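Local coordinates for protein ferric-chelate reductase (NAD(P)H) (Archaeoglobus fulgidus, PDB 1I0R) that reduces ferric iron bound in a variety of chelators (siderophores) with NAD(P)H as electron donor, using a bound flavin and releasing ferrous iron, at residues 21-29 and 79-90; 64-75 and 105-113. All coordinates share one frame; numbering follows the deposited sequence.

Contact 2 (64-75 with 105-113) is the more deeply buried of the two: most of its touching residues are inside the protein, and it joins strands 61-67 and 109-122 of the six-stranded antiparallel barrel. Contact 1 (21-29 with 79-90) is only partly buried and lays helix 86-90 and the residues before it on strand 23-37 of that barrel, among residues that bind FMN. Backbone strand pairing, valines, a His-Glu bond and an aromatic pair dominate contact 2, whereas contact 1 combines a salt bridge and lysine and glutamate bonds to backbone atoms with two phenylalanines against the strand. Their centres are about 15 Å apart, and they meet directly where I28 packs on L67 and F90 on V105.

Contact 1: 21-29 and 79-90; sequences NGRKCGQIA and FGFRKSSEFEKF
E86 reaches from the first turn of helix 86-90 to the strand and places one oxygen, OE2, between two donors of K24. The backbone K24 N donates to E86 OE2 at 2.7 Å (166° at the hydrogen) and K24 NZ forms a salt bridge with it at 3.0 Å, the two coming from opposite faces of the carboxylate plane. With chi3 and chi4 both near -63°, the K24 chain curls back so that its ammonium meets the acid, while K24 CB lies over one face of the F90 ring, 3.9 Å from the centroid. The packing is tight at G26, where a CB would come too close to F79 CE2, with F90 CZ also beside it. Towards solvent the contact thins: R23 passes E86 with its CG, and its NE stays 4.5 Å from E86 OE1 without aiming an N-H at it. With an alanine at position 86, the K24 ammonium and K24 N would probably both lose the carboxylate oxygen they share. FMN-binding K89 and I28 each bond to backbone across the contact: I28 N donates to F79 O in the loop, and K89 NZ, from the helix, to G26 O at 2.7 Å, where its charge probably polarises the carbonyl.

Contact 2: 64-75 and 105-113; sequences VSVLELETPMEF and VTQHAVAVI
H108 sits in a pocket formed by E68, T71, P72 and F75, with its imidazole held on several sides. Its ND1 donates to E68 OE2 at 3.1 Å; the oxygen lies near the ring plane and is met on its anti side. E68 gets there with CG between its backbone N and carbonyl carbon (chi1 69°) and an extended chain beyond, which folds the acid over the H108 backbone. P72 CD sits over one face of the imidazole in a CH-pi contact, offset toward the rim, 3.6 Å from the ring centroid. The CD2 edge of the imidazole points at the centre of the F75 face in a T-shaped pair, centroids 4.6 Å apart and planes at 71°. The edge of F75 meets V105 CG1, and F75 CE1 lies 3.8 Å from the amide carbon CD of Q107; Q107 OE1 accepts a hydrogen bond from E94 N. This cluster closes the end of an antiparallel pairing in the FMN-binding split barrel of the flavin reductase family: V64 and I113 form a hydrogen-bonded pair, S65 and V112 a non-hydrogen-bonded one, and the second strand turns a corner at V110. S65 OG, beside its own backbone N (chi1 -61°), donates to a lone pair of V105 O at 2.7 Å and accepts from a water that in turn accepts from V105 N. V110 CG2 rests 3.6 Å from E68 CB, and K8 of the second subunit packs on V66 and V110.

Contact 1: 21-29 and 79-90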
loop_
_atom_site.group_PDB
_atom_site.type_symbol
_atom_site.label_atom_id
_atom_site.label_comp_id
_atom_site.label_asym_id
_atom_site.label_seq_id
_atom_site.Cartn_x
_atom_site.Cartn_y
_atom_site.Cartn_z
ATOM N N ASN B 21 -2.041 22.617 -17.386
ATOM C CA ASN B 21 -1.648 23.621 -18.375
ATOM C C ASN B 21 -1.442 22.981 -19.746
ATOM O O ASN B 21 -0.439 23.239 -20.421
ATOM C CB ASN B 21 -0.352 24.293 -17.919
ATOM C CG ASN B 21 -0.498 24.989 -16.579
ATOM O OD1 ASN B 21 0.454 25.074 -15.796
ATOM N ND2 ASN B 21 -1.695 25.506 -16.310
ATOM N N GLY B 22 -2.382 22.129 -20.141
ATOM C CA GLY B 22 -2.287 21.467 -21.430
ATOM C C GLY B 22 -1.050 20.608 -21.612
ATOM O O GLY B 22 -0.600 20.388 -22.740
ATOM N N ARG B 23 -0.492 20.118 -20.509
ATOM C CA ARG B 23 0.693 19.272 -20.570
ATOM C C ARG B 23 0.486 17.990 -19.771
ATOM O O ARG B 23 0.206 18.047 -18.577
ATOM C CB ARG B 23 1.901 20.016 -20.012
ATOM C CG ARG B 23 3.175 19.197 -20.004
ATOM C CD ARG B 23 4.386 20.037 -19.625
ATOM N NE ARG B 23 4.636 21.122 -20.578
ATOM C CZ ARG B 23 4.006 22.298 -20.582
ATOM N NH1 ARG B 23 3.069 22.571 -19.677
ATOM N NH2 ARG B 23 4.318 23.213 -21.494
ATOM N N LYS B 24 0.623 16.853 -20.446
ATOM C CA LYS B 24 0.471 15.540 -19.811
ATOM C C LYS B 24 1.689 15.277 -18.936
ATOM O O LYS B 24 2.808 15.643 -19.301
ATOM C CB LYS B 24 0.375 14.432 -20.868
ATOM C CG LYS B 24 -0.848 14.530 -21.798
ATOM C CD LYS B 24 -0.966 13.338 -22.758
ATOM C CE LYS B 24 0.206 13.225 -23.739
ATOM N NZ LYS B 24 0.317 14.383 -24.659
ATOM N N CYS B 25 1.464 14.641 -17.782
ATOM C CA CYS B 25 2.552 14.303 -16.861
ATOM C C CYS B 25 2.361 12.871 -16.379
ATOM O O CYS B 25 1.248 12.350 -16.384
ATOM C CB CYS B 25 2.549 15.203 -15.632
ATOM S SG CYS B 25 2.888 16.966 -15.907
ATOM N N GLY B 26 3.451 12.231 -15.989
ATOM C CA GLY B 26 3.330 10.869 -15.487
ATOM C C GLY B 26 4.613 10.466 -14.793
ATOM O O GLY B 26 5.683 10.938 -15.148
ATOM N N GLN B 27 4.506 9.610 -13.781
ATOM C CA GLN B 27 5.686 9.142 -13.072
ATOM C C GLN B 27 5.437 7.730 -12.562
ATOM O O GLN B 27 4.290 7.318 -12.383
ATOM C CB GLN B 27 6.008 10.031 -11.865
ATOM C CG GLN B 27 5.004 9.898 -10.736
ATOM C CD GLN B 27 5.494 10.460 -9.403
ATOM O OE1 GLN B 27 5.362 11.654 -9.131
ATOM N NE2 GLN B 27 6.055 9.589 -8.558
ATOM N N ILE B 28 6.510 6.975 -12.378
ATOM C CA ILE B 28 6.366 5.637 -11.802
ATOM C C ILE B 28 6.200 5.858 -10.306
ATOM O O ILE B 28 6.797 6.766 -9.722
ATOM C CB ILE B 28 7.636 4.780 -12.026
ATOM C CG1 ILE B 28 7.762 4.402 -13.508
ATOM C CG2 ILE B 28 7.568 3.503 -11.182
ATOM C CD1 ILE B 28 6.541 3.681 -14.081
ATOM N N ALA B 29 5.377 5.032 -9.670
ATOM C CA ALA B 29 5.160 5.149 -8.234
ATOM C C ALA B 29 4.891 3.761 -7.682
ATOM O O ALA B 29 4.366 2.897 -8.388
ATOM C CB ALA B 29 3.947 6.045 -7.950
ATOM N N PHE B 79 9.102 6.676 -17.719
ATOM C CA PHE B 79 8.403 7.437 -16.705
ATOM C C PHE B 79 9.178 7.655 -15.418
ATOM O O PHE B 79 8.602 8.045 -14.408
ATOM C CB PHE B 79 7.056 6.780 -16.407
ATOM C CG PHE B 79 6.093 6.848 -17.554
ATOM C CD1 PHE B 79 6.031 5.829 -18.495
ATOM C CD2 PHE B 79 5.265 7.951 -17.707
ATOM C CE1 PHE B 79 5.150 5.910 -19.580
ATOM C CE2 PHE B 79 4.381 8.045 -18.789
ATOM C CZ PHE B 79 4.324 7.024 -19.725
ATOM N N GLY B 80 10.487 7.423 -15.456
ATOM C CA GLY B 80 11.292 7.612 -14.262
ATOM C C GLY B 80 12.383 8.669 -14.358
ATOM O O GLY B 80 13.314 8.672 -13.548
ATOM N N PHE B 81 12.287 9.563 -15.341
ATOM C CA PHE B 81 13.288 10.620 -15.505
ATOM C C PHE B 81 12.808 11.921 -14.883
ATOM O O PHE B 81 11.763 12.452 -15.264
ATOM C CB PHE B 81 13.598 10.874 -16.990
ATOM C CG PHE B 81 14.330 9.748 -17.662
ATOM C CD1 PHE B 81 15.599 9.365 -17.225
ATOM C CD2 PHE B 81 13.743 9.053 -18.720
ATOM C CE1 PHE B 81 16.275 8.302 -17.830
ATOM C CE2 PHE B 81 14.407 7.990 -19.333
ATOM C CZ PHE B 81 15.679 7.613 -18.884
ATOM N N ARG B 82 13.575 12.429 -13.925
ATOM C CA ARG B 82 13.230 13.680 -13.262
ATOM C C ARG B 82 13.341 14.816 -14.283
ATOM O O ARG B 82 12.904 15.941 -14.030
ATOM C CB ARG B 82 14.176 13.921 -12.075
ATOM C CG ARG B 82 13.739 15.015 -11.092
ATOM C CD ARG B 82 12.283 14.831 -10.664
ATOM N NE ARG B 82 11.374 15.512 -11.583
ATOM C CZ ARG B 82 10.063 15.296 -11.660
ATOM N NH1 ARG B 82 9.485 14.397 -10.875
ATOM N NH2 ARG B 82 9.327 16.000 -12.506
ATOM N N LYS B 83 13.930 14.515 -15.440
ATOM C CA LYS B 83 14.078 15.510 -16.499
ATOM C C LYS B 83 13.862 14.921 -17.892
ATOM O O LYS B 83 14.728 14.235 -18.439
ATOM C CB LYS B 83 15.455 16.184 -16.418
ATOM C CG LYS B 83 15.386 17.655 -16.010
ATOM C CD LYS B 83 14.674 18.494 -17.070
ATOM C CE LYS B 83 14.141 19.806 -16.494
ATOM N NZ LYS B 83 15.195 20.629 -15.827
ATOM N N SER B 84 12.694 15.207 -18.458
ATOM C CA SER B 84 12.324 14.729 -19.786
ATOM C C SER B 84 11.105 15.518 -20.262
ATOM O O SER B 84 10.329 16.020 -19.450
ATOM C CB SER B 84 11.989 13.235 -19.738
ATOM O OG SER B 84 10.866 12.988 -18.905
ATOM N N SER B 85 10.943 15.628 -21.576
ATOM C CA SER B 85 9.819 16.364 -22.145
ATOM C C SER B 85 8.551 15.516 -22.201
ATOM O O SER B 85 8.605 14.290 -22.109
ATOM C CB SER B 85 10.161 16.840 -23.558
ATOM O OG SER B 85 10.330 15.741 -24.434
ATOM N N GLU B 86 7.412 16.182 -22.356
ATOM C CA GLU B 86 6.138 15.486 -22.450
ATOM C C GLU B 86 6.182 14.561 -23.663
ATOM O O GLU B 86 5.581 13.487 -23.662
ATOM C CB GLU B 86 5.002 16.501 -22.594
ATOM C CG GLU B 86 3.680 15.921 -23.075
ATOM C CD GLU B 86 2.588 16.971 -23.171
ATOM O OE1 GLU B 86 2.915 18.151 -23.424
ATOM O OE2 GLU B 86 1.405 16.618 -23.009
ATOM N N PHE B 87 6.909 14.982 -24.693
ATOM C CA PHE B 87 7.036 14.191 -25.910
ATOM C C PHE B 87 7.890 12.946 -25.671
ATOM O O PHE B 87 7.545 11.853 -26.117
ATOM C CB PHE B 87 7.665 15.028 -27.027
ATOM C CG PHE B 87 7.782 14.299 -28.335
ATOM C CD1 PHE B 87 6.679 14.159 -29.169
ATOM C CD2 PHE B 87 8.992 13.729 -28.721
ATOM C CE1 PHE B 87 6.778 13.461 -30.371
ATOM C CE2 PHE B 87 9.101 13.029 -29.919
ATOM C CZ PHE B 87 7.994 12.895 -30.745
ATOM N N GLU B 88 9.009 13.115 -24.974
ATOM C CA GLU B 88 9.891 11.989 -24.690
ATOM C C GLU B 88 9.133 10.922 -23.913
ATOM O O GLU B 88 9.306 9.729 -24.157
ATOM C CB GLU B 88 11.113 12.445 -23.881
ATOM C CG GLU B 88 12.042 13.394 -24.627
ATOM C CD GLU B 88 13.194 13.904 -23.768
ATOM O OE1 GLU B 88 12.933 14.572 -22.743
ATOM O OE2 GLU B 88 14.364 13.641 -24.120
ATOM N N LYS B 89 8.280 11.357 -22.988
ATOM C CA LYS B 89 7.509 10.432 -22.165
ATOM C C LYS B 89 6.342 9.730 -22.846
ATOM O O LYS B 89 6.208 8.513 -22.736
ATOM C CB LYS B 89 6.984 11.138 -20.912
ATOM C CG LYS B 89 7.975 11.182 -19.758
ATOM C CD LYS B 89 7.334 11.771 -18.520
ATOM C CE LYS B 89 8.293 11.744 -17.349
ATOM N NZ LYS B 89 7.717 12.435 -16.167
ATOM N N PHE B 90 5.498 10.478 -23.549
ATOM C CA PHE B 90 4.343 9.861 -24.182
ATOM C C PHE B 90 4.435 9.483 -25.658
ATOM O O PHE B 90 3.557 8.787 -26.158
ATOM C CB PHE B 90 3.099 10.729 -23.958
ATOM C CG PHE B 90 2.737 10.907 -22.504
ATOM C CD1 PHE B 90 3.375 11.868 -21.725
ATOM C CD2 PHE B 90 1.766 10.101 -21.911
ATOM C CE1 PHE B 90 3.052 12.028 -20.378
ATOM C CE2 PHE B 90 1.435 10.253 -20.559
ATOM C CZ PHE B 90 2.079 11.218 -19.794
HETATM O O HOH W 1 5.816 14.073 -16.257
#

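Contact 2: 64-75 and 105-113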
loop_
_atom_site.group_PDB
_atom_site.type_symbol
_atom_site.label_atom_id
_atom_site.label_comp_id
_atom_site.label_asym_id
_atom_site.label_seq_id
_atom_site.Cartn_x
_atom_site.Cartn_y
_atom_site.Cartn_z
ATOM N N VAL B 64 -4.234 6.118 -12.676
ATOM C CA VAL B 64 -3.312 5.091 -12.203
ATOM C C VAL B 64 -3.333 3.928 -13.192
ATOM O O VAL B 64 -4.407 3.405 -13.511
ATOM C CB VAL B 64 -3.719 4.510 -10.801
ATOM C CG1 VAL B 64 -2.783 3.349 -10.414
ATOM C CG2 VAL B 64 -3.642 5.595 -9.739
ATOM N N SER B 65 -2.163 3.538 -13.695
ATOM C CA SER B 65 -2.052 2.374 -14.570
ATOM C C SER B 65 -1.352 1.274 -13.748
ATOM O O SER B 65 -0.246 1.496 -13.235
ATOM C CB SER B 65 -1.177 2.684 -15.782
ATOM O OG SER B 65 -1.746 3.733 -16.539
ATOM N N VAL B 66 -1.977 0.106 -13.598
ATOM C CA VAL B 66 -1.339 -0.981 -12.837
ATOM C C VAL B 66 -0.501 -1.783 -13.827
ATOM O O VAL B 66 -1.041 -2.446 -14.718
ATOM C CB VAL B 66 -2.403 -1.883 -12.164
ATOM C CG1 VAL B 66 -1.716 -2.956 -11.292
ATOM C CG2 VAL B 66 -3.325 -1.028 -11.303
ATOM N N LEU B 67 0.819 -1.723 -13.677
ATOM C CA LEU B 67 1.704 -2.402 -14.627
ATOM C C LEU B 67 1.712 -3.918 -14.587
ATOM O O LEU B 67 1.624 -4.523 -13.525
ATOM C CB LEU B 67 3.137 -1.887 -14.466
ATOM C CG LEU B 67 3.295 -0.382 -14.695
ATOM C CD1 LEU B 67 4.688 0.097 -14.252
ATOM C CD2 LEU B 67 3.036 -0.090 -16.175
ATOM N N GLU B 68 1.799 -4.531 -15.770
ATOM C CA GLU B 68 1.829 -5.986 -15.867
ATOM C C GLU B 68 3.229 -6.518 -15.557
ATOM O O GLU B 68 4.236 -5.808 -15.697
ATOM C CB GLU B 68 1.380 -6.450 -17.265
ATOM C CG GLU B 68 2.361 -6.103 -18.390
ATOM C CD GLU B 68 1.897 -6.619 -19.754
ATOM O OE1 GLU B 68 1.376 -7.748 -19.817
ATOM O OE2 GLU B 68 2.060 -5.905 -20.770
ATOM N N LEU B 69 3.276 -7.772 -15.116
ATOM C CA LEU B 69 4.526 -8.429 -14.748
ATOM C C LEU B 69 5.630 -8.332 -15.797
ATOM O O LEU B 69 6.802 -8.153 -15.467
ATOM C CB LEU B 69 4.238 -9.906 -14.445
ATOM C CG LEU B 69 5.439 -10.845 -14.309
ATOM C CD1 LEU B 69 6.265 -10.457 -13.086
ATOM C CD2 LEU B 69 4.941 -12.285 -14.200
ATOM N N GLU B 70 5.249 -8.443 -17.062
ATOM C CA GLU B 70 6.230 -8.400 -18.138
ATOM C C GLU B 70 6.518 -7.033 -18.750
ATOM O O GLU B 70 7.017 -6.948 -19.873
ATOM C CB GLU B 70 5.820 -9.380 -19.237
ATOM C CG GLU B 70 6.070 -10.831 -18.871
ATOM C CD GLU B 70 5.713 -11.777 -19.997
ATOM O OE1 GLU B 70 4.505 -11.937 -20.276
ATOM O OE2 GLU B 70 6.643 -12.350 -20.613
ATOM N N THR B 71 6.219 -5.967 -18.017
ATOM C CA THR B 71 6.473 -4.618 -18.510
ATOM C C THR B 71 7.969 -4.430 -18.767
ATOM O O THR B 71 8.791 -4.688 -17.897
ATOM C CB THR B 71 6.010 -3.549 -17.489
ATOM O OG1 THR B 71 4.595 -3.665 -17.278
ATOM C CG2 THR B 71 6.308 -2.152 -18.015
ATOM N N PRO B 72 8.345 -3.980 -19.977
ATOM C CA PRO B 72 9.771 -3.780 -20.280
ATOM C C PRO B 72 10.452 -2.739 -19.386
ATOM O O PRO B 72 9.881 -1.689 -19.096
ATOM C CB PRO B 72 9.754 -3.345 -21.747
ATOM C CG PRO B 72 8.531 -4.030 -22.288
ATOM C CD PRO B 72 7.519 -3.811 -21.185
ATOM N N MET B 73 11.678 -3.013 -18.949
ATOM C CA MET B 73 12.367 -2.051 -18.097
ATOM C C MET B 73 12.513 -0.691 -18.779
ATOM O O MET B 73 12.528 0.350 -18.115
ATOM C CB MET B 73 13.750 -2.578 -17.698
ATOM C CG MET B 73 13.715 -3.806 -16.803
ATOM S SD MET B 73 12.985 -3.454 -15.176
ATOM C CE MET B 73 14.428 -2.857 -14.276
ATOM N N GLU B 74 12.630 -0.695 -20.103
ATOM C CA GLU B 74 12.778 0.554 -20.841
ATOM C C GLU B 74 11.518 1.407 -20.726
ATOM O O GLU B 74 11.591 2.633 -20.630
ATOM C CB GLU B 74 13.097 0.280 -22.320
ATOM C CG GLU B 74 12.313 -0.867 -22.946
ATOM C CD GLU B 74 13.067 -2.200 -22.906
ATOM O OE1 GLU B 74 13.504 -2.624 -21.807
ATOM O OE2 GLU B 74 13.222 -2.828 -23.985
ATOM N N PHE B 75 10.367 0.746 -20.727
ATOM C CA PHE B 75 9.085 1.436 -20.625
ATOM C C PHE B 75 8.985 2.073 -19.244
ATOM O O PHE B 75 8.579 3.221 -19.102
ATOM C CB PHE B 75 7.946 0.433 -20.844
ATOM C CG PHE B 75 6.577 1.057 -20.897
ATOM C CD1 PHE B 75 6.113 1.671 -22.058
ATOM C CD2 PHE B 75 5.734 0.997 -19.791
ATOM C CE1 PHE B 75 4.832 2.211 -22.121
ATOM C CE2 PHE B 75 4.447 1.536 -19.842
ATOM C CZ PHE B 75 3.992 2.143 -21.009
ATOM N N VAL B 105 -2.868 5.812 -19.277
ATOM C CA VAL B 105 -1.966 4.958 -20.045
ATOM C C VAL B 105 -2.428 3.505 -20.010
ATOM O O VAL B 105 -2.497 2.886 -18.941
ATOM C CB VAL B 105 -0.517 5.050 -19.517
ATOM C CG1 VAL B 105 0.387 4.087 -20.275
ATOM C CG2 VAL B 105 0.003 6.467 -19.674
ATOM N N THR B 106 -2.735 2.950 -21.182
ATOM C CA THR B 106 -3.221 1.580 -21.270
ATOM C C THR B 106 -2.153 0.581 -21.655
ATOM O O THR B 106 -2.317 -0.626 -21.438
ATOM C CB THR B 106 -4.391 1.473 -22.266
ATOM O OG1 THR B 106 -3.993 2.070 -23.507
ATOM C CG2 THR B 106 -5.613 2.229 -21.744
ATOM N N GLN B 107 -1.053 1.083 -22.207
ATOM C CA GLN B 107 0.034 0.190 -22.609
ATOM C C GLN B 107 0.660 -0.492 -21.397
ATOM O O GLN B 107 1.025 0.172 -20.432
ATOM C CB GLN B 107 1.109 0.956 -23.365
ATOM C CG GLN B 107 1.965 0.045 -24.245
ATOM C CD GLN B 107 2.924 0.833 -25.117
ATOM O OE1 GLN B 107 2.652 1.982 -25.470
ATOM N NE2 GLN B 107 4.054 0.217 -25.468
ATOM N N HIS B 108 0.779 -1.815 -21.474
ATOM C CA HIS B 108 1.350 -2.644 -20.410
ATOM C C HIS B 108 0.574 -2.579 -19.105
ATOM O O HIS B 108 1.106 -2.929 -18.049
ATOM C CB HIS B 108 2.807 -2.257 -20.155
ATOM C CG HIS B 108 3.687 -2.461 -21.347
ATOM N ND1 HIS B 108 3.858 -3.696 -21.935
ATOM C CD2 HIS B 108 4.381 -1.579 -22.104
ATOM C CE1 HIS B 108 4.618 -3.565 -23.010
ATOM N NE2 HIS B 108 4.948 -2.291 -23.136
ATOM N N ALA B 109 -0.685 -2.166 -19.182
ATOM C CA ALA B 109 -1.506 -2.049 -17.983
ATOM C C ALA B 109 -2.530 -3.145 -17.844
ATOM O O ALA B 109 -3.266 -3.457 -18.789
ATOM C CB ALA B 109 -2.200 -0.693 -17.963
ATOM N N VAL B 110 -2.592 -3.736 -16.652
ATOM C CA VAL B 110 -3.557 -4.786 -16.384
ATOM C C VAL B 110 -4.897 -4.098 -16.100
ATOM O O VAL B 110 -5.965 -4.648 -16.372
ATOM C CB VAL B 110 -3.113 -5.645 -15.169
ATOM C CG1 VAL B 110 -4.175 -6.706 -14.843
ATOM C CG2 VAL B 110 -1.761 -6.299 -15.462
ATOM N N ALA B 111 -4.832 -2.877 -15.566
ATOM C CA ALA B 111 -6.019 -2.090 -15.258
ATOM C C ALA B 111 -5.675 -0.602 -15.176
ATOM O O ALA B 111 -4.512 -0.239 -15.010
ATOM C CB ALA B 111 -6.625 -2.538 -13.915
ATOM N N VAL B 112 -6.687 0.245 -15.319
ATOM C CA VAL B 112 -6.534 1.689 -15.190
ATOM C C VAL B 112 -7.646 2.218 -14.309
ATOM O O VAL B 112 -8.770 1.697 -14.320
ATOM C CB VAL B 112 -6.549 2.440 -16.560
ATOM C CG1 VAL B 112 -5.267 2.134 -17.314
ATOM C CG2 VAL B 112 -7.775 2.048 -17.389
ATOM N N ILE B 113 -7.321 3.240 -13.520
ATOM C CA ILE B 113 -8.269 3.860 -12.616
ATOM C C ILE B 113 -8.165 5.357 -12.792
ATOM O O ILE B 113 -7.064 5.881 -12.965
ATOM C CB ILE B 113 -7.903 3.499 -11.145
ATOM C CG1 ILE B 113 -7.944 1.979 -10.978
ATOM C CG2 ILE B 113 -8.801 4.228 -10.171
ATOM C CD1 ILE B 113 -7.311 1.503 -9.664
HETATM O O HOH W 2 -2.716 6.277 -16.402
#